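Local coordinates for protein GH26C (Muricauda sp. MAR_2010_75, PDB 6Q78) that probably hydrolyses internal beta-1,4-mannosidic bonds of mannans as a glycoside hydrolase family 26 endo-mannanase, at residues F156-R161 with Q198-I203; H168-E173 with D231-G236; G215-I220 with V262-F267. All blocks are in the same frame, centred on the assembly; numbering follows the deposited sequence.

Interaction 1 (F156-R161 with Q198-I203); sequences FCWHFR and QKLEKI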
loop_
_atom_site.group_PDB
_atom_site.type_symbol
_atom_site.label_atom_id
_atom_site.label_comp_id
_atom_site.label_asym_id
_atom_site.label_seq_id
_atom_site.Cartn_x
_atom_site.Cartn_y
_atom_site.Cartn_z
ATOM N N PHE A 156 -3.611 -0.244 -3.704
ATOM C CA PHE A 156 -4.077 -1.634 -3.661
ATOM C C PHE A 156 -2.941 -2.594 -3.369
ATOM O O PHE A 156 -1.910 -2.563 -4.062
ATOM C CB PHE A 156 -4.639 -2.084 -5.014
ATOM C CG PHE A 156 -6.082 -1.725 -5.251
ATOM C CD1 PHE A 156 -6.454 -0.393 -5.511
ATOM C CD2 PHE A 156 -7.062 -2.703 -5.198
ATOM C CE1 PHE A 156 -7.798 -0.053 -5.754
ATOM C CE2 PHE A 156 -8.409 -2.369 -5.477
ATOM C CZ PHE A 156 -8.762 -1.044 -5.760
ATOM N N CYS A 157 -3.148 -3.464 -2.382
ATOM C CA CYS A 157 -2.331 -4.657 -2.202
ATOM C C CYS A 157 -3.102 -5.824 -2.816
ATOM O O CYS A 157 -4.174 -5.641 -3.409
ATOM C CB CYS A 157 -1.972 -4.871 -0.724
ATOM S SG CYS A 157 -3.426 -5.178 0.341
ATOM N N TRP A 158 -2.542 -7.038 -2.725
ATOM C CA TRP A 158 -3.158 -8.201 -3.366
ATOM C C TRP A 158 -2.876 -9.439 -2.528
ATOM O O TRP A 158 -1.809 -10.065 -2.663
ATOM C CB TRP A 158 -2.596 -8.348 -4.767
ATOM C CG TRP A 158 -3.279 -9.416 -5.571
ATOM C CD1 TRP A 158 -4.489 -10.024 -5.301
ATOM C CD2 TRP A 158 -2.839 -9.951 -6.822
ATOM N NE1 TRP A 158 -4.807 -10.937 -6.304
ATOM C CE2 TRP A 158 -3.808 -10.897 -7.250
ATOM C CE3 TRP A 158 -1.708 -9.747 -7.604
ATOM C CZ2 TRP A 158 -3.682 -11.591 -8.444
ATOM C CZ3 TRP A 158 -1.573 -10.475 -8.787
ATOM C CH2 TRP A 158 -2.549 -11.372 -9.188
ATOM N N HIS A 159 -3.852 -9.822 -1.688
ATOM C CA HIS A 159 -3.754 -11.095 -0.981
ATOM C C HIS A 159 -4.254 -12.166 -1.944
ATOM O O HIS A 159 -5.434 -12.562 -1.961
ATOM C CB HIS A 159 -4.508 -11.060 0.340
ATOM C CG HIS A 159 -3.801 -10.283 1.407
ATOM N ND1 HIS A 159 -3.918 -8.912 1.525
ATOM C CD2 HIS A 159 -2.990 -10.685 2.422
ATOM C CE1 HIS A 159 -3.185 -8.500 2.550
ATOM N NE2 HIS A 159 -2.596 -9.551 3.099
ATOM N N PHE A 160 -3.319 -12.604 -2.798
ATOM C CA PHE A 160 -3.579 -13.486 -3.940
ATOM C C PHE A 160 -3.555 -14.938 -3.474
ATOM O O PHE A 160 -2.523 -15.444 -3.040
ATOM C CB PHE A 160 -2.489 -13.164 -4.968
ATOM C CG PHE A 160 -2.511 -13.996 -6.254
ATOM C CD1 PHE A 160 -3.666 -14.595 -6.716
ATOM C CD2 PHE A 160 -1.353 -14.105 -7.013
ATOM C CE1 PHE A 160 -3.648 -15.325 -7.917
ATOM C CE2 PHE A 160 -1.324 -14.860 -8.169
ATOM C CZ PHE A 160 -2.466 -15.477 -8.619
ATOM N N ARG A 161 -4.713 -15.584 -3.495
ATOM C CA ARG A 161 -4.771 -16.983 -3.085
ATOM C C ARG A 161 -3.970 -17.832 -4.061
ATOM O O ARG A 161 -3.994 -17.614 -5.275
ATOM C CB ARG A 161 -6.230 -17.454 -2.974
ATOM C CG ARG A 161 -6.957 -16.719 -1.854
ATOM C CD ARG A 161 -8.443 -17.030 -1.805
ATOM N NE ARG A 161 -9.124 -15.987 -1.052
ATOM C CZ ARG A 161 -9.261 -15.957 0.263
ATOM N NH1 ARG A 161 -8.772 -16.930 1.018
ATOM N NH2 ARG A 161 -9.881 -14.905 0.827
ATOM N N GLN A 198 -4.509 -14.622 -16.635
ATOM C CA GLN A 198 -5.931 -14.287 -16.545
ATOM C C GLN A 198 -6.219 -13.430 -15.322
ATOM O O GLN A 198 -7.051 -12.516 -15.386
ATOM C CB GLN A 198 -6.770 -15.571 -16.550
ATOM C CG GLN A 198 -8.256 -15.331 -16.822
ATOM C CD GLN A 198 -8.995 -14.740 -15.636
ATOM O OE1 GLN A 198 -8.811 -15.160 -14.492
ATOM N NE2 GLN A 198 -9.839 -13.740 -15.906
ATOM N N LYS A 199 -5.548 -13.700 -14.200
ATOM C CA LYS A 199 -5.739 -12.846 -13.022
ATOM C C LYS A 199 -5.262 -11.422 -13.288
ATOM O O LYS A 199 -5.904 -10.448 -12.866
ATOM C CB LYS A 199 -4.989 -13.416 -11.816
ATOM C CG LYS A 199 -5.425 -14.807 -11.362
ATOM C CD LYS A 199 -6.945 -14.917 -11.171
ATOM C CE LYS A 199 -7.260 -16.265 -10.484
ATOM N NZ LYS A 199 -8.751 -16.423 -10.260
ATOM N N LEU A 200 -4.102 -11.273 -13.954
ATOM C CA LEU A 200 -3.641 -9.924 -14.302
ATOM C C LEU A 200 -4.605 -9.244 -15.266
ATOM O O LEU A 200 -4.810 -8.025 -15.194
ATOM C CB LEU A 200 -2.228 -9.963 -14.891
ATOM C CG LEU A 200 -1.179 -10.494 -13.907
ATOM C CD1 LEU A 200 0.144 -10.391 -14.662
ATOM C CD2 LEU A 200 -1.124 -9.685 -12.610
ATOM N N GLU A 201 -5.203 -10.012 -16.172
ATOM C CA GLU A 201 -6.195 -9.428 -17.074
ATOM C C GLU A 201 -7.403 -8.918 -16.299
ATOM O O GLU A 201 -7.966 -7.868 -16.647
ATOM C CB GLU A 201 -6.592 -10.456 -18.139
ATOM C CG GLU A 201 -5.440 -10.702 -19.136
ATOM C CD GLU A 201 -5.474 -12.068 -19.826
ATOM O OE1 GLU A 201 -6.539 -12.736 -19.829
ATOM O OE2 GLU A 201 -4.423 -12.484 -20.379
ATOM N N LYS A 202 -7.805 -9.628 -15.233
ATOM C CA LYS A 202 -8.904 -9.135 -14.396
ATOM C C LYS A 202 -8.491 -7.880 -13.633
ATOM O O LYS A 202 -9.255 -6.910 -13.567
ATOM C CB LYS A 202 -9.333 -10.228 -13.399
ATOM C CG LYS A 202 -10.450 -9.801 -12.435
ATOM C CD LYS A 202 -11.726 -9.416 -13.223
ATOM C CE LYS A 202 -12.759 -8.725 -12.313
ATOM N NZ LYS A 202 -13.248 -9.646 -11.227
ATOM N N ILE A 203 -7.274 -7.852 -13.074
ATOM C CA ILE A 203 -6.791 -6.624 -12.447
ATOM C C ILE A 203 -6.812 -5.470 -13.444
ATOM O O ILE A 203 -7.216 -4.346 -13.111
ATOM C CB ILE A 203 -5.387 -6.850 -11.852
ATOM C CG1 ILE A 203 -5.521 -7.711 -10.578
ATOM C CG2 ILE A 203 -4.702 -5.477 -11.543
ATOM C CD1 ILE A 203 -4.186 -8.091 -9.968
#

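Interaction 2 (H168-E173 with D231-G236); sequences HFYTSE and DWFWWG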
loop_
_atom_site.group_PDB
_atom_site.type_symbol
_atom_site.label_atom_id
_atom_site.label_comp_id
_atom_site.label_asym_id
_atom_site.label_seq_id
_atom_site.Cartn_x
_atom_site.Cartn_y
_atom_site.Cartn_z
ATOM N N HIS A 168 -6.121 -20.264 -0.331
ATOM C CA HIS A 168 -5.320 -19.713 0.763
ATOM C C HIS A 168 -4.149 -18.912 0.225
ATOM O O HIS A 168 -3.519 -19.299 -0.767
ATOM C CB HIS A 168 -4.774 -20.852 1.652
ATOM C CG HIS A 168 -5.849 -21.698 2.258
ATOM N ND1 HIS A 168 -6.741 -21.219 3.198
ATOM C CD2 HIS A 168 -6.191 -22.990 2.034
ATOM C CE1 HIS A 168 -7.580 -22.186 3.535
ATOM N NE2 HIS A 168 -7.268 -23.266 2.844
ATOM N N PHE A 169 -3.864 -17.791 0.881
ATOM C CA PHE A 169 -2.607 -17.099 0.652
ATOM C C PHE A 169 -1.615 -17.244 1.796
ATOM O O PHE A 169 -0.413 -17.076 1.565
ATOM C CB PHE A 169 -2.814 -15.590 0.370
ATOM C CG PHE A 169 -3.827 -14.927 1.241
ATOM C CD1 PHE A 169 -3.478 -14.502 2.499
ATOM C CD2 PHE A 169 -5.118 -14.747 0.804
ATOM C CE1 PHE A 169 -4.410 -13.928 3.320
ATOM C CE2 PHE A 169 -6.063 -14.173 1.619
ATOM C CZ PHE A 169 -5.712 -13.779 2.878
ATOM N N TYR A 170 -2.067 -17.600 3.004
ATOM C CA TYR A 170 -1.157 -17.799 4.131
ATOM C C TYR A 170 -0.558 -19.199 4.049
ATOM O O TYR A 170 -1.288 -20.196 3.913
ATOM C CB TYR A 170 -1.911 -17.648 5.455
ATOM C CG TYR A 170 -2.207 -16.217 5.854
ATOM C CD1 TYR A 170 -1.248 -15.224 5.702
ATOM C CD2 TYR A 170 -3.461 -15.853 6.345
ATOM C CE1 TYR A 170 -1.499 -13.905 6.050
ATOM C CE2 TYR A 170 -3.716 -14.517 6.712
ATOM C CZ TYR A 170 -2.725 -13.568 6.564
ATOM O OH TYR A 170 -2.979 -12.236 6.906
ATOM N N THR A 171 0.778 -19.271 4.081
ATOM C CA THR A 171 1.441 -20.561 3.915
ATOM C C THR A 171 1.063 -21.556 5.009
ATOM O O THR A 171 1.115 -22.756 4.767
ATOM C CB THR A 171 2.945 -20.364 3.887
ATOM O OG1 THR A 171 3.331 -19.636 5.056
ATOM C CG2 THR A 171 3.321 -19.574 2.651
ATOM N N SER A 172 0.698 -21.089 6.213
ATOM C CA SER A 172 0.348 -22.026 7.292
ATOM C C SER A 172 -0.914 -22.815 6.978
ATOM O O SER A 172 -1.154 -23.867 7.594
ATOM C CB SER A 172 0.114 -21.249 8.589
ATOM O OG SER A 172 -1.001 -20.382 8.456
ATOM N N GLU A 173 -1.732 -22.318 6.052
ATOM C CA GLU A 173 -3.002 -22.932 5.698
ATOM C C GLU A 173 -2.930 -23.793 4.449
ATOM O O GLU A 173 -3.914 -24.468 4.134
ATOM C CB GLU A 173 -4.081 -21.843 5.488
ATOM C CG GLU A 173 -4.277 -20.944 6.706
ATOM C CD GLU A 173 -5.164 -19.729 6.418
ATOM O OE1 GLU A 173 -5.578 -19.529 5.255
ATOM O OE2 GLU A 173 -5.444 -18.972 7.366
ATOM N N ASP A 231 7.950 -15.396 5.776
ATOM C CA ASP A 231 7.571 -16.725 5.298
ATOM C C ASP A 231 6.072 -16.995 5.378
ATOM O O ASP A 231 5.652 -18.146 5.214
ATOM C CB ASP A 231 8.334 -17.812 6.065
ATOM C CG ASP A 231 7.929 -17.895 7.563
ATOM O OD1 ASP A 231 7.096 -17.085 8.051
ATOM O OD2 ASP A 231 8.468 -18.781 8.269
ATOM N N TRP A 232 5.256 -15.971 5.599
ATOM C CA TRP A 232 3.836 -16.195 5.817
ATOM C C TRP A 232 3.023 -16.189 4.535
ATOM O O TRP A 232 1.883 -16.669 4.558
ATOM C CB TRP A 232 3.234 -15.194 6.810
ATOM C CG TRP A 232 3.655 -13.734 6.614
ATOM C CD1 TRP A 232 2.988 -12.776 5.870
ATOM C CD2 TRP A 232 4.757 -13.066 7.249
ATOM N NE1 TRP A 232 3.657 -11.563 5.966
ATOM C CE2 TRP A 232 4.733 -11.712 6.810
ATOM C CE3 TRP A 232 5.785 -13.486 8.108
ATOM C CZ2 TRP A 232 5.680 -10.779 7.229
ATOM C CZ3 TRP A 232 6.727 -12.551 8.521
ATOM C CH2 TRP A 232 6.674 -11.218 8.065
ATOM N N PHE A 233 3.567 -15.676 3.437
ATOM C CA PHE A 233 2.944 -15.744 2.113
ATOM C C PHE A 233 3.765 -16.653 1.208
ATOM O O PHE A 233 4.981 -16.820 1.404
ATOM C CB PHE A 233 2.923 -14.341 1.439
ATOM C CG PHE A 233 2.076 -13.314 2.146
ATOM C CD1 PHE A 233 0.788 -13.627 2.553
ATOM C CD2 PHE A 233 2.574 -12.042 2.400
ATOM C CE1 PHE A 233 -0.015 -12.690 3.170
ATOM C CE2 PHE A 233 1.775 -11.098 3.025
ATOM C CZ PHE A 233 0.481 -11.420 3.420
ATOM N N TRP A 234 3.107 -17.214 0.179
ATOM C CA TRP A 234 3.768 -18.186 -0.698
ATOM C C TRP A 234 4.764 -17.537 -1.656
ATOM O O TRP A 234 5.582 -18.250 -2.257
ATOM C CB TRP A 234 2.716 -19.043 -1.421
ATOM C CG TRP A 234 1.660 -18.289 -2.139
ATOM C CD1 TRP A 234 0.414 -17.941 -1.650
ATOM C CD2 TRP A 234 1.720 -17.746 -3.478
ATOM N NE1 TRP A 234 -0.294 -17.243 -2.604
ATOM C CE2 TRP A 234 0.487 -17.092 -3.724
ATOM C CE3 TRP A 234 2.711 -17.714 -4.463
ATOM C CZ2 TRP A 234 0.185 -16.454 -4.933
ATOM C CZ3 TRP A 234 2.428 -17.069 -5.671
ATOM C CH2 TRP A 234 1.162 -16.426 -5.893
ATOM N N TRP A 235 4.743 -16.210 -1.792
ATOM C CA TRP A 235 5.786 -15.501 -2.511
ATOM C C TRP A 235 6.967 -15.142 -1.604
ATOM O O TRP A 235 7.838 -14.379 -2.022
ATOM C CB TRP A 235 5.209 -14.258 -3.203
ATOM C CG TRP A 235 4.424 -13.370 -2.301
ATOM C CD1 TRP A 235 4.913 -12.339 -1.509
ATOM C CD2 TRP A 235 2.996 -13.350 -2.128
ATOM N NE1 TRP A 235 3.871 -11.728 -0.825
ATOM C CE2 TRP A 235 2.687 -12.299 -1.214
ATOM C CE3 TRP A 235 1.954 -14.110 -2.662
ATOM C CZ2 TRP A 235 1.372 -12.017 -0.797
ATOM C CZ3 TRP A 235 0.643 -13.840 -2.256
ATOM C CH2 TRP A 235 0.356 -12.791 -1.324
ATOM N N GLY A 236 7.009 -15.685 -0.392
ATOM C CA GLY A 236 8.072 -15.403 0.553
ATOM C C GLY A 236 9.396 -16.080 0.229
ATOM O O GLY A 236 9.524 -16.965 -0.614
HETATM O O HOH W 1 1.265 -18.160 7.075
#

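Interaction 3 (G215-I220 with V262-F267); sequences GALVPI and VNNMLF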
loop_
_atom_site.group_PDB
_atom_site.type_symbol
_atom_site.label_atom_id
_atom_site.label_comp_id
_atom_site.label_asym_id
_atom_site.label_seq_id
_atom_site.Cartn_x
_atom_site.Cartn_y
_atom_site.Cartn_z
ATOM N N GLY A 215 -14.461 12.307 -15.056
ATOM C CA GLY A 215 -14.218 11.686 -16.340
ATOM C C GLY A 215 -12.826 11.123 -16.536
ATOM O O GLY A 215 -12.572 10.495 -17.568
ATOM N N ALA A 216 -11.923 11.302 -15.580
ATOM C CA ALA A 216 -10.574 10.775 -15.704
ATOM C C ALA A 216 -10.480 9.390 -15.055
ATOM O O ALA A 216 -11.191 9.083 -14.093
ATOM C CB ALA A 216 -9.583 11.671 -14.950
ATOM N N LEU A 217 -9.540 8.583 -15.545
ATOM C CA LEU A 217 -9.201 7.336 -14.863
ATOM C C LEU A 217 -8.560 7.593 -13.498
ATOM O O LEU A 217 -7.718 8.479 -13.333
ATOM C CB LEU A 217 -8.250 6.483 -15.725
ATOM C CG LEU A 217 -8.872 5.927 -17.011
ATOM C CD1 LEU A 217 -7.834 5.190 -17.858
ATOM C CD2 LEU A 217 -9.992 4.981 -16.628
ATOM N N VAL A 218 -8.934 6.778 -12.518
ATOM C CA VAL A 218 -8.413 6.894 -11.160
ATOM C C VAL A 218 -7.008 6.302 -11.121
ATOM O O VAL A 218 -6.847 5.087 -11.361
ATOM C CB VAL A 218 -9.294 6.117 -10.170
ATOM C CG1 VAL A 218 -8.678 6.179 -8.762
ATOM C CG2 VAL A 218 -10.726 6.655 -10.193
ATOM N N PRO A 219 -5.964 7.067 -10.788
ATOM C CA PRO A 219 -4.641 6.442 -10.608
ATOM C C PRO A 219 -4.643 5.573 -9.373
ATOM O O PRO A 219 -5.179 5.961 -8.336
ATOM C CB PRO A 219 -3.689 7.638 -10.439
ATOM C CG PRO A 219 -4.467 8.808 -11.079
ATOM C CD PRO A 219 -5.896 8.538 -10.707
ATOM N N ILE A 220 -4.058 4.376 -9.492
ATOM C CA ILE A 220 -3.887 3.569 -8.298
ATOM C C ILE A 220 -2.429 3.181 -8.131
ATOM O O ILE A 220 -1.693 2.986 -9.109
ATOM C CB ILE A 220 -4.797 2.330 -8.277
ATOM C CG1 ILE A 220 -4.432 1.356 -9.375
ATOM C CG2 ILE A 220 -6.314 2.713 -8.308
ATOM C CD1 ILE A 220 -5.014 -0.025 -9.129
ATOM N N VAL A 262 -2.188 -0.834 -19.236
ATOM C CA VAL A 262 -2.697 -0.187 -18.027
ATOM C C VAL A 262 -1.870 1.067 -17.798
ATOM O O VAL A 262 -0.682 0.991 -17.475
ATOM C CB VAL A 262 -2.631 -1.097 -16.801
ATOM C CG1 VAL A 262 -3.120 -0.320 -15.556
ATOM C CG2 VAL A 262 -3.528 -2.333 -17.019
ATOM N N ASN A 263 -2.500 2.225 -17.957
ATOM C CA ASN A 263 -1.787 3.487 -17.876
ATOM C C ASN A 263 -2.105 4.285 -16.627
ATOM O O ASN A 263 -1.602 5.409 -16.486
ATOM C CB ASN A 263 -2.094 4.317 -19.132
ATOM C CG ASN A 263 -1.416 3.763 -20.345
ATOM O OD1 ASN A 263 -0.312 3.237 -20.234
ATOM N ND2 ASN A 263 -2.049 3.885 -21.517
ATOM N N ASN A 264 -2.923 3.749 -15.714
ATOM C CA ASN A 264 -3.280 4.476 -14.499
ATOM C C ASN A 264 -2.772 3.756 -13.247
ATOM O O ASN A 264 -3.476 3.620 -12.249
ATOM C CB ASN A 264 -4.792 4.768 -14.435
ATOM C CG ASN A 264 -5.684 3.518 -14.537
ATOM O OD1 ASN A 264 -5.471 2.631 -15.361
ATOM N ND2 ASN A 264 -6.732 3.494 -13.731
ATOM N N MET A 265 -1.526 3.287 -13.291
ATOM C CA MET A 265 -0.921 2.517 -12.202
ATOM C C MET A 265 0.492 3.013 -11.919
ATOM O O MET A 265 1.303 3.188 -12.840
ATOM C CB MET A 265 -0.846 1.036 -12.608
ATOM C CG MET A 265 -0.714 0.051 -11.486
ATOM S SD MET A 265 -1.024 -1.615 -12.171
ATOM C CE MET A 265 -2.672 -1.989 -11.602
ATOM N N LEU A 266 0.787 3.217 -10.641
ATOM C CA LEU A 266 2.149 3.313 -10.119
ATOM C C LEU A 266 2.423 1.999 -9.392
ATOM O O LEU A 266 1.494 1.320 -8.935
ATOM C CB LEU A 266 2.238 4.452 -9.103
ATOM C CG LEU A 266 1.922 5.876 -9.590
ATOM C CD1 LEU A 266 2.158 6.890 -8.460
ATOM C CD2 LEU A 266 2.850 6.246 -10.767
ATOM N N PHE A 267 3.699 1.615 -9.315
ATOM C CA PHE A 267 4.094 0.319 -8.765
ATOM C C PHE A 267 4.911 0.488 -7.492
ATOM O O PHE A 267 5.911 1.223 -7.484
ATOM C CB PHE A 267 4.915 -0.466 -9.807
ATOM C CG PHE A 267 4.136 -0.775 -11.043
ATOM C CD1 PHE A 267 3.347 -1.918 -11.115
ATOM C CD2 PHE A 267 4.142 0.099 -12.114
ATOM C CE1 PHE A 267 2.570 -2.198 -12.255
ATOM C CE2 PHE A 267 3.390 -0.171 -13.253
ATOM C CZ PHE A 267 2.614 -1.328 -13.308
#

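Interaction 1 (F156-R161 with Q198-I203)
Ile203 sets its CD1 methyl squarely over the six-membered ring of Trp158, 3.6 Å from CD1 to the ring centroid and only 4° off the ring normal, a clear CH-pi contact. CG of Trp158 lies anti to the backbone N (chi1 -173°), on the side of the helix, and the indole extends from there. Its opposite face carries Phe160 CB, so the flat ring is sandwiched between aliphatic carbons. The helix touches the far end of the indole too: Lys199 CB lies near the ring plane at the edge, 4.1 Å from Trp158 CZ2, and Leu200 CD2 comes obliquely to within 3.9 Å of Trp158 CZ3, both side chains crossing the indole at about a right angle. Lys199 CG also meets the Phe160 ring obliquely, 3.9 Å from Phe160 CE1. A bend at chi2 (-51°) turns CD, and the amine beyond finds a salt bridge with Asp123 and a bond to Thr121 O. Trp158 NE1 likewise bonds Thr121 OG1. Lysine suits this site by lending its first methylenes to the core and its charge to a neighbouring loop. The contact itself rests on dispersion and CH-pi attraction, with the polar tips satisfied outside it.

Interaction 2 (H168-E173 with D231-G236)
Thr171 makes the two direct hydrogen bonds between these loops. Its backbone N donates to Trp232 O at 2.9 Å, nearly straight (164° at the hydrogen), from above the carbonyl plane. The hydroxyl sits between the backbone N and the carbonyl carbon (chi1 54°), and OG1 gives its proton to Asp231 O at 2.8 Å, in the carbonyl plane and on a lone pair. Trp232 O is gripped further: a water that accepts from Ser172 N donates to it, and Tyr170 CA adds a C-H...O contact of 3.3 Å to the same oxygen.

Two side chains pack on backbone instead. The methyl CG2 of Thr171 lies on the peptide that joins Phe233 to Trp234, 3.3 Å from Phe233 C, and Trp234 CD1 lies 3.4 Å from Phe169 O. Threonine suits the place because its two branches do different work. An alanine here would probably leave Asp231 O without its hydroxyl mate and open a gap beside the Phe233-Trp234 peptide.

Among the aromatic rings, Tyr170 and Phe233 meet rim to rim, side by side with planes 7° apart, their CE1 atoms 3.5 Å from each other. Phe169 CD1 approaches Phe233 CE1 at 4.0 Å. The faces of Phe233 are held within its own loop, Trp232 CD1 standing over the ring centre and Trp235 CZ2 on the opposite side.

The two loops follow strands 153-157 and 220-223, at the C-terminal end of the barrel, where TIM-barrel enzymes keep their active sites; consistent with a pocket there, Tyr170 OH hydrogen-bonds a Tris molecule, probably from the crystallisation liquor. Trp234 packs on helix 176-186 through Ala182, Leu183 and Ile186.

Interaction 3 (G215-I220 with V262-F267)
Asn264 turns CG into the position between its backbone N and carbonyl carbon (chi1 56°), which puts CG on the side of Val218; ND2 then reaches the carbonyl of that residue. The Met265 chain bends at its thioether (chi3 -104°) to swing CE round. The side chains of Ile220 and Met265 cross obliquely, Ile220 CD1 lying 3.9 Å from Met265 CE.

The polar side-chain link is a hydrogen bond from the Asn264 amide: ND2 donates to Val218 O at 2.9 Å from well above that carbonyl's plane. The same nitrogen also bonds Thr207 O at the end of helix 193-208, so one amide ties the loop, the helix and the strand start together. Asparagine suits this place, since a short side chain ending in N-H donors can serve backbone carbonyls. Leu217 CB packs beside it, 3.9 Å from Asn264 ND2.

The backbones pair next. Ile220 N donates to Asn264 O at 2.9 Å, and Leu266 N to Ile220 O at 2.9 Å, so that Ile220 grips the residues before and after Met265. Pro219, with no N-H to offer, needs no such partner; its CA touches Asn264 O at 3.5 Å, while its ring packs on Phe148 and on Glu65 and Thr66 of helix 64-76. Branched and flexible apolar chains fit the face of Ile220 and Met265, where both also meet Thr207.

Two parallel strands that start in register, their chain passing through helix 242-259 between them, form a right-handed beta-alpha-beta crossover, the repeating step of the TIM barrel.

Interactions 1 and 3 are buried and reach the same parallel sheet; interaction 2 is only partly buried and joins loops beyond the strand ends. Their chemistry follows: interaction 1 is apolar packing of a helix against a strand's exit, interaction 3 is dominated by backbone pairing where two strands begin, and interaction 2 mixes polar bonds with aromatic rims. Interaction 1 touches both others. Phe160 O probably accepts a hydrogen bond from Trp234 NE1 in interaction 2, while Phe156 meets Ile220, and Ile203 meets Met265, in interaction 3. Interactions 2 and 3 stay about 14 Å apart at their nearest atoms, so interaction 1, in touch with each, links the two.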